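Protease (Vibrio cholerae, PDB 4L9D) is the calcium-binding PKD1 domain of the secreted metalloprotease PrtV, whose calcium binding regulates interdomain flexibility in an enzyme probably toxic to host cells. Local coordinates at residues I6-L14 with Q24-G32; S36-G44 with E49-T57. One frame throughout, in Å; residues are numbered along the deposited sequence. Where two conformers were deposited one is given.

Contact 1 (I6-L14 with Q24-G32). With NA (sodium ion), chain C.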
loop_
_atom_site.group_PDB
_atom_site.type_symbol
_atom_site.label_atom_id
_atom_site.label_comp_id
_atom_site.label_asym_id
_atom_site.label_seq_id
_atom_site.Cartn_x
_atom_site.Cartn_y
_atom_site.Cartn_z
ATOM N N ILE A 6 5.627 12.963 -10.809
ATOM C CA ILE A 6 5.093 12.823 -12.188
ATOM C C ILE A 6 4.788 11.352 -12.649
ATOM O O ILE A 6 3.653 11.132 -13.112
ATOM C CB ILE A 6 5.916 13.606 -13.282
ATOM C CG1 ILE A 6 7.389 13.811 -12.869
ATOM C CG2 ILE A 6 5.200 14.915 -13.650
ATOM C CD1 ILE A 6 8.117 15.037 -13.432
ATOM N N ALA A 7 5.755 10.382 -12.757
ATOM C CA ALA A 7 5.452 9.026 -13.297
ATOM C C ALA A 7 6.534 8.110 -12.851
ATOM O O ALA A 7 7.752 8.450 -12.888
ATOM C CB ALA A 7 5.480 9.151 -14.918
ATOM N N PRO A 8 6.168 6.937 -12.356
ATOM C CA PRO A 8 4.814 6.502 -12.055
ATOM C C PRO A 8 4.195 7.279 -10.870
ATOM O O PRO A 8 4.873 8.073 -10.217
ATOM C CB PRO A 8 5.019 5.024 -11.707
ATOM C CG PRO A 8 6.340 4.985 -11.076
ATOM C CD PRO A 8 7.163 5.951 -11.875
ATOM N N VAL A 9 2.926 7.023 -10.631
ATOM C CA VAL A 9 2.202 7.592 -9.483
ATOM C C VAL A 9 1.645 6.444 -8.665
ATOM O O VAL A 9 0.743 5.723 -9.129
ATOM C CB VAL A 9 1.081 8.558 -9.910
ATOM C CG1 VAL A 9 0.420 9.112 -8.657
ATOM C CG2 VAL A 9 1.636 9.701 -10.752
ATOM N N ALA A 10 2.146 6.288 -7.448
ATOM C CA ALA A 10 1.627 5.313 -6.489
ATOM C C ALA A 10 0.326 5.839 -5.884
ATOM O O ALA A 10 0.256 7.002 -5.475
ATOM C CB ALA A 10 2.634 5.067 -5.363
ATOM N N ARG A 11 -0.663 4.950 -5.773
ATOM C CA ARG A 11 -1.947 5.355 -5.170
ATOM C C ARG A 11 -2.733 4.124 -4.830
ATOM O O ARG A 11 -2.645 3.099 -5.534
ATOM C CB ARG A 11 -2.725 6.252 -6.175
ATOM C CG ARG A 11 -3.863 7.012 -5.517
ATOM C CD ARG A 11 -4.565 7.956 -6.526
ATOM N NE ARG A 11 -5.102 7.180 -7.616
ATOM C CZ ARG A 11 -5.929 7.684 -8.554
ATOM N NH1 ARG A 11 -6.399 8.928 -8.454
ATOM N NH2 ARG A 11 -6.308 6.910 -9.529
ATOM N N PHE A 12 -3.505 4.196 -3.750
ATOM C CA PHE A 12 -4.330 3.057 -3.337
ATOM C C PHE A 12 -5.505 3.601 -2.491
ATOM O O PHE A 12 -5.466 4.730 -2.025
ATOM C CB PHE A 12 -3.533 2.004 -2.563
ATOM C CG PHE A 12 -2.877 2.540 -1.308
ATOM C CD1 PHE A 12 -3.582 2.730 -0.159
ATOM C CD2 PHE A 12 -1.512 2.783 -1.259
ATOM C CE1 PHE A 12 -2.956 3.213 0.969
ATOM C CE2 PHE A 12 -0.904 3.277 -0.131
ATOM C CZ PHE A 12 -1.628 3.467 1.023
ATOM N N GLU A 13 -6.472 2.718 -2.293
ATOM C CA GLU A 13 -7.526 2.980 -1.307
ATOM C C GLU A 13 -7.653 1.748 -0.396
ATOM O O GLU A 13 -7.431 0.601 -0.859
ATOM C CB GLU A 13 -8.871 3.272 -1.982
ATOM C CG GLU A 13 -8.779 4.469 -2.889
ATOM C CD GLU A 13 -10.076 4.978 -3.493
ATOM O OE1 GLU A 13 -11.159 4.495 -3.103
ATOM O OE2 GLU A 13 -10.001 5.925 -4.343
ATOM N N LEU A 14 -8.006 1.941 0.850
ATOM C CA LEU A 14 -8.071 0.875 1.851
ATOM C C LEU A 14 -9.488 0.757 2.412
ATOM O O LEU A 14 -10.182 1.741 2.611
ATOM C CB LEU A 14 -7.144 1.172 2.986
ATOM C CG LEU A 14 -5.683 1.358 2.630
ATOM C CD1 LEU A 14 -4.828 1.627 3.892
ATOM C CD2 LEU A 14 -5.119 0.196 1.841
ATOM N N GLN A 24 -7.190 -1.660 -2.594
ATOM C CA GLN A 24 -7.384 -1.485 -4.009
ATOM C C GLN A 24 -6.236 -0.640 -4.548
ATOM O O GLN A 24 -5.965 0.428 -4.020
ATOM C CB GLN A 24 -8.733 -0.818 -4.318
ATOM C CG GLN A 24 -8.968 -0.710 -5.788
ATOM C CD GLN A 24 -10.130 0.201 -6.191
ATOM O OE1 GLN A 24 -10.754 -0.072 -7.158
ATOM N NE2 GLN A 24 -10.296 1.322 -5.537
ATOM N N ASN A 25 -5.528 -1.168 -5.530
ATOM C CA ASN A 25 -4.380 -0.443 -6.119
ATOM C C ASN A 25 -4.866 0.446 -7.235
ATOM O O ASN A 25 -5.418 -0.065 -8.199
ATOM C CB ASN A 25 -3.360 -1.442 -6.588
ATOM C CG ASN A 25 -2.017 -0.801 -6.792
ATOM O OD1 ASN A 25 -1.928 0.301 -7.332
ATOM N ND2 ASN A 25 -0.981 -1.502 -6.385
ATOM N N THR A 26 -4.675 1.737 -7.119
ATOM C CA THR A 26 -5.159 2.727 -8.076
ATOM C C THR A 26 -4.008 3.533 -8.664
ATOM O O THR A 26 -4.180 4.678 -9.097
ATOM C CB THR A 26 -6.254 3.611 -7.442
ATOM O OG1 THR A 26 -5.659 4.374 -6.406
ATOM C CG2 THR A 26 -7.438 2.775 -6.942
ATOM N N SER A 27 -2.836 2.902 -8.749
ATOM C CA SER A 27 -1.638 3.518 -9.279
ATOM C C SER A 27 -1.687 3.643 -10.774
ATOM O O SER A 27 -2.519 2.967 -11.436
ATOM C CB SER A 27 -0.407 2.666 -8.844
ATOM O OG SER A 27 -0.282 2.548 -7.456
ATOM N N SER A 28 -0.820 4.447 -11.374
ATOM C CA SER A 28 -0.781 4.672 -12.756
ATOM C C SER A 28 0.610 5.084 -13.228
ATOM O O SER A 28 1.494 5.391 -12.427
ATOM C CB SER A 28 -1.846 5.666 -13.174
ATOM O OG SER A 28 -1.572 6.897 -12.564
ATOM N N ASP A 29 0.791 5.153 -14.534
ATOM C CA ASP A 29 2.077 5.585 -15.090
ATOM C C ASP A 29 1.842 6.118 -16.486
ATOM O O ASP A 29 1.415 5.366 -17.383
ATOM C CB ASP A 29 3.060 4.405 -15.176
ATOM C CG ASP A 29 4.486 4.808 -15.388
ATOM O OD1 ASP A 29 4.785 5.939 -15.793
ATOM O OD2 ASP A 29 5.336 3.879 -15.176
ATOM N N SER A 30 2.096 7.414 -16.672
ATOM C CA SER A 30 1.895 8.095 -17.980
ATOM C C SER A 30 3.061 7.891 -18.922
ATOM O O SER A 30 2.973 8.297 -20.082
ATOM C CB SER A 30 1.626 9.547 -17.790
ATOM O OG SER A 30 2.683 10.204 -17.166
ATOM N N ASP A 31 4.158 7.303 -18.452
ATOM C CA ASP A 31 5.368 7.168 -19.245
ATOM C C ASP A 31 5.996 5.783 -19.004
ATOM O O ASP A 31 7.197 5.653 -18.839
ATOM C CB ASP A 31 6.372 8.288 -18.880
ATOM C CG ASP A 31 7.546 8.321 -19.765
ATOM O OD1 ASP A 31 7.384 8.031 -20.978
ATOM O OD2 ASP A 31 8.640 8.758 -19.294
ATOM N N GLY A 32 5.174 4.740 -18.964
ATOM C CA GLY A 32 5.676 3.414 -18.817
ATOM C C GLY A 32 4.629 2.524 -18.180
ATOM O O GLY A 32 3.434 2.874 -18.149
HETATM NA NA NA C . 1.357 3.672 -18.970
HETATM O O HOH W 1 0.741 10.568 -14.656
HETATM O O HOH W 2 -2.226 6.891 -9.883
HETATM O O HOH W 3 -7.674 6.207 -5.738
HETATM O O HOH W 4 -11.149 4.085 -6.847
HETATM O O HOH W 5 2.578 5.011 -20.558
HETATM O O HOH W 6 1.376 2.000 -20.707
HETATM O O HOH W 7 0.219 2.256 -17.555
HETATM O O HOH W 8 -0.731 4.636 -19.699
#
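E13 and Q24 pair in register through two backbone hydrogen bonds, and farther along V9 and S28 do the same in a single antiparallel bridge, with V9 N to S28 O at 2.8 Å and nearly straight. Between these pairings side chains help to join the backbones. S27 OG accepts from R11 N at 3.0 Å, and S27 N in turn donates to N25 OD1, closing an Asx turn. R11 lies across T26 at about a right angle; the bend at its third torsion (60°) lets NE and NH2 both grip T26 O side-on, each at 3.1 Å. NH2 uses a lone pair in the carbonyl plane, while NE comes from above it. Water 3 links E13 OE2 to T26 OG1. A7 and P8 pack against the D29 carboxylate: A7 CB is 3.4 Å from D29 OD1, and P8 CB, after the cis peptide bond, comes up to OD2. D29 OD1 also accepts from D31 N in a second Asx turn. A sodium ion is bound by D29 O (2.3 Å), G32 O and four waters. This is the open end of the 12-17/20-25 hairpin of a PKD beta sandwich, where I6 and D31 belong to the calcium site.

Contact 2 (S36-G44 with E49-T57); sequences SYLWDFGNG and EAAPTWSYT
F41 and W54 stack face to face in the interior of the PKD beta sandwich, the phenyl ring lying over the indole five-membered ring with centroids 3.6 Å apart and planes at 10°. With chi1 at 65° W54 turns its indole over the F41 ring, to which its CB adds a CH-pi contact. W39 completes the aromatic cluster, its CZ3 4.0 Å from W54 CH2 with the six-membered rings set obliquely. P52 serves both neighbours: its CD lies over the face of the W39 five-membered ring, 3.5 Å from the centroid, while its CG meets the edge of F41. Farther out, A50 CA covers one face of Y37 and its CB touches Y37 CE2 at 3.7 Å.

W39 NE1 donates to A50 O at 3.2 Å, within the indole plane but from well above the carbonyl plane. N43, whose OD1 accepts from Q45 N, meets the Y56 ring edge with CB, and its ND2 lies 3.6 Å from Y56 CD1, amide and ring planes 64° apart. Y56 OH joins the two segments, accepting from W54 NE1 at 3.0 Å and giving its own proton to a lone pair of F41 O, 2.7 Å away.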
loop_
_atom_site.group_PDB
_atom_site.type_symbol
_atom_site.label_atom_id
_atom_site.label_comp_id
_atom_site.label_asym_id
_atom_site.label_seq_id
_atom_site.Cartn_x
_atom_site.Cartn_y
_atom_site.Cartn_z
ATOM N N SER A 36 6.250 -3.656 -10.416
ATOM C CA SER A 36 6.412 -4.198 -9.079
ATOM C C SER A 36 5.915 -3.222 -8.018
ATOM O O SER A 36 5.746 -2.010 -8.281
ATOM C CB SER A 36 7.879 -4.530 -8.797
ATOM O OG SER A 36 8.649 -3.349 -8.696
ATOM N N TYR A 37 5.694 -3.800 -6.861
ATOM C CA TYR A 37 5.081 -3.164 -5.711
ATOM C C TYR A 37 5.840 -3.569 -4.445
ATOM O O TYR A 37 6.173 -4.753 -4.271
ATOM C CB TYR A 37 3.637 -3.652 -5.543
ATOM C CG TYR A 37 2.798 -3.488 -6.766
ATOM C CD1 TYR A 37 2.288 -2.277 -7.138
ATOM C CD2 TYR A 37 2.626 -4.541 -7.679
ATOM C CE1 TYR A 37 1.594 -2.069 -8.287
ATOM C CE2 TYR A 37 1.905 -4.388 -8.825
ATOM C CZ TYR A 37 1.369 -3.142 -9.127
ATOM O OH TYR A 37 0.650 -2.952 -10.312
ATOM N N LEU A 38 6.038 -2.604 -3.548
ATOM C CA LEU A 38 6.477 -2.899 -2.182
ATOM C C LEU A 38 5.499 -2.195 -1.256
ATOM O O LEU A 38 5.516 -0.940 -1.129
ATOM C CB LEU A 38 7.932 -2.507 -1.924
ATOM C CG LEU A 38 8.604 -2.958 -0.653
ATOM C CD1 LEU A 38 8.157 -2.185 0.558
ATOM C CD2 LEU A 38 8.531 -4.479 -0.449
ATOM N N TRP A 39 4.653 -2.952 -0.617
ATOM C CA TRP A 39 3.759 -2.463 0.433
ATOM C C TRP A 39 4.451 -2.635 1.767
ATOM O O TRP A 39 5.155 -3.629 2.024
ATOM C CB TRP A 39 2.460 -3.334 0.486
ATOM C CG TRP A 39 1.520 -3.154 -0.623
ATOM C CD1 TRP A 39 1.540 -3.811 -1.839
ATOM C CD2 TRP A 39 0.400 -2.276 -0.654
ATOM N NE1 TRP A 39 0.479 -3.406 -2.612
ATOM C CE2 TRP A 39 -0.244 -2.461 -1.908
ATOM C CE3 TRP A 39 -0.150 -1.372 0.241
ATOM C CZ2 TRP A 39 -1.447 -1.804 -2.233
ATOM C CZ3 TRP A 39 -1.296 -0.705 -0.106
ATOM C CH2 TRP A 39 -1.943 -0.907 -1.326
ATOM N N ASP A 40 4.169 -1.683 2.646
ATOM C CA ASP A 40 4.815 -1.580 3.955
ATOM C C ASP A 40 3.700 -1.171 4.899
ATOM O O ASP A 40 3.164 -0.065 4.814
ATOM C CB ASP A 40 5.939 -0.578 3.791
ATOM C CG ASP A 40 6.541 0.010 5.025
ATOM O OD1 ASP A 40 6.062 -0.236 6.157
ATOM O OD2 ASP A 40 7.542 0.787 4.863
ATOM N N PHE A 41 3.274 -2.080 5.793
ATOM C CA PHE A 41 2.062 -1.886 6.527
ATOM C C PHE A 41 2.209 -1.086 7.818
ATOM O O PHE A 41 1.249 -0.899 8.559
ATOM C CB PHE A 41 1.397 -3.251 6.790
ATOM C CG PHE A 41 1.143 -4.069 5.507
ATOM C CD1 PHE A 41 0.641 -3.509 4.378
ATOM C CD2 PHE A 41 1.407 -5.425 5.532
ATOM C CE1 PHE A 41 0.383 -4.284 3.256
ATOM C CE2 PHE A 41 1.190 -6.208 4.383
ATOM C CZ PHE A 41 0.641 -5.619 3.277
ATOM N N GLY A 42 3.413 -0.602 8.094
ATOM C CA GLY A 42 3.612 0.271 9.263
ATOM C C GLY A 42 3.714 -0.493 10.558
ATOM O O GLY A 42 3.530 0.086 11.626
ATOM N N ASN A 43 4.027 -1.790 10.485
ATOM C CA ASN A 43 4.074 -2.688 11.635
ATOM C C ASN A 43 5.227 -3.696 11.524
ATOM O O ASN A 43 5.232 -4.659 12.307
ATOM C CB ASN A 43 2.750 -3.430 11.778
ATOM C CG ASN A 43 2.524 -4.393 10.645
ATOM O OD1 ASN A 43 3.118 -4.250 9.555
ATOM N ND2 ASN A 43 1.641 -5.370 10.851
ATOM N N GLY A 44 6.097 -3.500 10.567
ATOM C CA GLY A 44 7.199 -4.437 10.305
ATOM C C GLY A 44 6.933 -5.426 9.180
ATOM O O GLY A 44 7.820 -6.119 8.718
ATOM N N GLU A 49 2.645 -8.010 -3.319
ATOM C CA GLU A 49 1.421 -8.214 -4.103
ATOM C C GLU A 49 0.883 -6.877 -4.617
ATOM O O GLU A 49 1.079 -5.849 -4.013
ATOM C CB GLU A 49 0.364 -8.913 -3.253
ATOM C CG GLU A 49 0.838 -10.257 -2.695
ATOM C CD GLU A 49 -0.147 -10.995 -1.838
ATOM O OE1 GLU A 49 -1.317 -10.588 -1.816
ATOM O OE2 GLU A 49 0.286 -11.977 -1.160
ATOM N N ALA A 50 0.096 -6.949 -5.696
ATOM C CA ALA A 50 -0.505 -5.724 -6.204
ATOM C C ALA A 50 -1.510 -5.127 -5.201
ATOM O O ALA A 50 -1.549 -3.923 -4.992
ATOM C CB ALA A 50 -1.187 -5.998 -7.545
ATOM N N ALA A 51 -2.374 -5.991 -4.623
ATOM C CA ALA A 51 -3.461 -5.511 -3.761
ATOM C C ALA A 51 -3.661 -6.509 -2.609
ATOM O O ALA A 51 -4.629 -7.289 -2.609
ATOM C CB ALA A 51 -4.736 -5.267 -4.553
ATOM N N PRO A 52 -2.739 -6.559 -1.662
ATOM C CA PRO A 52 -2.795 -7.535 -0.576
ATOM C C PRO A 52 -3.940 -7.240 0.422
ATOM O O PRO A 52 -4.490 -6.133 0.485
ATOM C CB PRO A 52 -1.419 -7.441 0.061
ATOM C CG PRO A 52 -1.022 -6.006 -0.173
ATOM C CD PRO A 52 -1.597 -5.648 -1.512
ATOM N N THR A 53 -4.176 -8.241 1.251
ATOM C CA THR A 53 -4.991 -8.154 2.457
ATOM C C THR A 53 -4.050 -8.464 3.659
ATOM O O THR A 53 -3.171 -9.315 3.526
ATOM C CB THR A 53 -6.175 -9.145 2.384
ATOM O OG1 THR A 53 -6.907 -8.939 1.184
ATOM C CG2 THR A 53 -7.050 -8.950 3.615
ATOM N N TRP A 54 -4.230 -7.787 4.765
ATOM C CA TRP A 54 -3.346 -7.955 5.896
ATOM C C TRP A 54 -4.108 -7.635 7.181
ATOM O O TRP A 54 -5.258 -7.211 7.144
ATOM C CB TRP A 54 -2.092 -7.071 5.774
ATOM C CG TRP A 54 -2.340 -5.616 5.807
ATOM C CD1 TRP A 54 -2.151 -4.765 6.894
ATOM C CD2 TRP A 54 -2.643 -4.744 4.685
ATOM N NE1 TRP A 54 -2.367 -3.467 6.506
ATOM C CE2 TRP A 54 -2.615 -3.417 5.164
ATOM C CE3 TRP A 54 -2.871 -4.977 3.321
ATOM C CZ2 TRP A 54 -2.811 -2.330 4.316
ATOM C CZ3 TRP A 54 -3.045 -3.904 2.508
ATOM C CH2 TRP A 54 -2.999 -2.599 2.988
ATOM N N SER A 55 -3.445 -7.833 8.339
ATOM C CA SER A 55 -4.065 -7.503 9.614
ATOM C C SER A 55 -2.999 -7.146 10.627
ATOM O O SER A 55 -1.820 -7.501 10.539
ATOM C CB SER A 55 -4.935 -8.643 10.109
ATOM O OG SER A 55 -4.110 -9.846 10.297
ATOM N N TYR A 56 -3.496 -6.475 11.673
ATOM C CA TYR A 56 -2.701 -6.084 12.826
ATOM C C TYR A 56 -3.138 -6.898 14.072
ATOM O O TYR A 56 -4.085 -7.688 14.004
ATOM C CB TYR A 56 -2.896 -4.563 13.073
ATOM C CG TYR A 56 -2.510 -3.725 11.883
ATOM C CD1 TYR A 56 -1.194 -3.348 11.690
ATOM C CD2 TYR A 56 -3.451 -3.318 10.964
ATOM C CE1 TYR A 56 -0.819 -2.634 10.582
ATOM C CE2 TYR A 56 -3.072 -2.598 9.827
ATOM C CZ TYR A 56 -1.773 -2.220 9.665
ATOM O OH TYR A 56 -1.429 -1.480 8.558
ATOM N N THR A 57 -2.386 -6.789 15.141
ATOM C CA THR A 57 -2.677 -7.431 16.404
ATOM C C THR A 57 -3.158 -6.433 17.466
ATOM O O THR A 57 -4.108 -6.646 18.186
ATOM C CB THR A 57 -1.462 -8.272 16.834
ATOM O OG1 THR A 57 -1.277 -9.326 15.904
ATOM C CG2 THR A 57 -1.640 -8.873 18.203
#

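Contact 1 lies toward one end of the domain and is only partly buried, with much of it facing solvent, whereas contact 2 sits nearer the centre, about 16 Å away between centres. The first joins neighbouring strands by backbone pairing, waters and polar side chains, with metal sites at one end; the second bridges the two sheets of the sandwich, from strand 34-40 to strand 53-55, mostly with aromatic rings. They share the three-stranded sheet, in which strands 20-25 and 53-55 are neighbours. They also touch directly: N25 ND2 probably donates to A50 O, the same carbonyl that W39 NE1 uses, while F12 packs on W39 and L14 on W54, extending the hydrophobic interior under the hairpin.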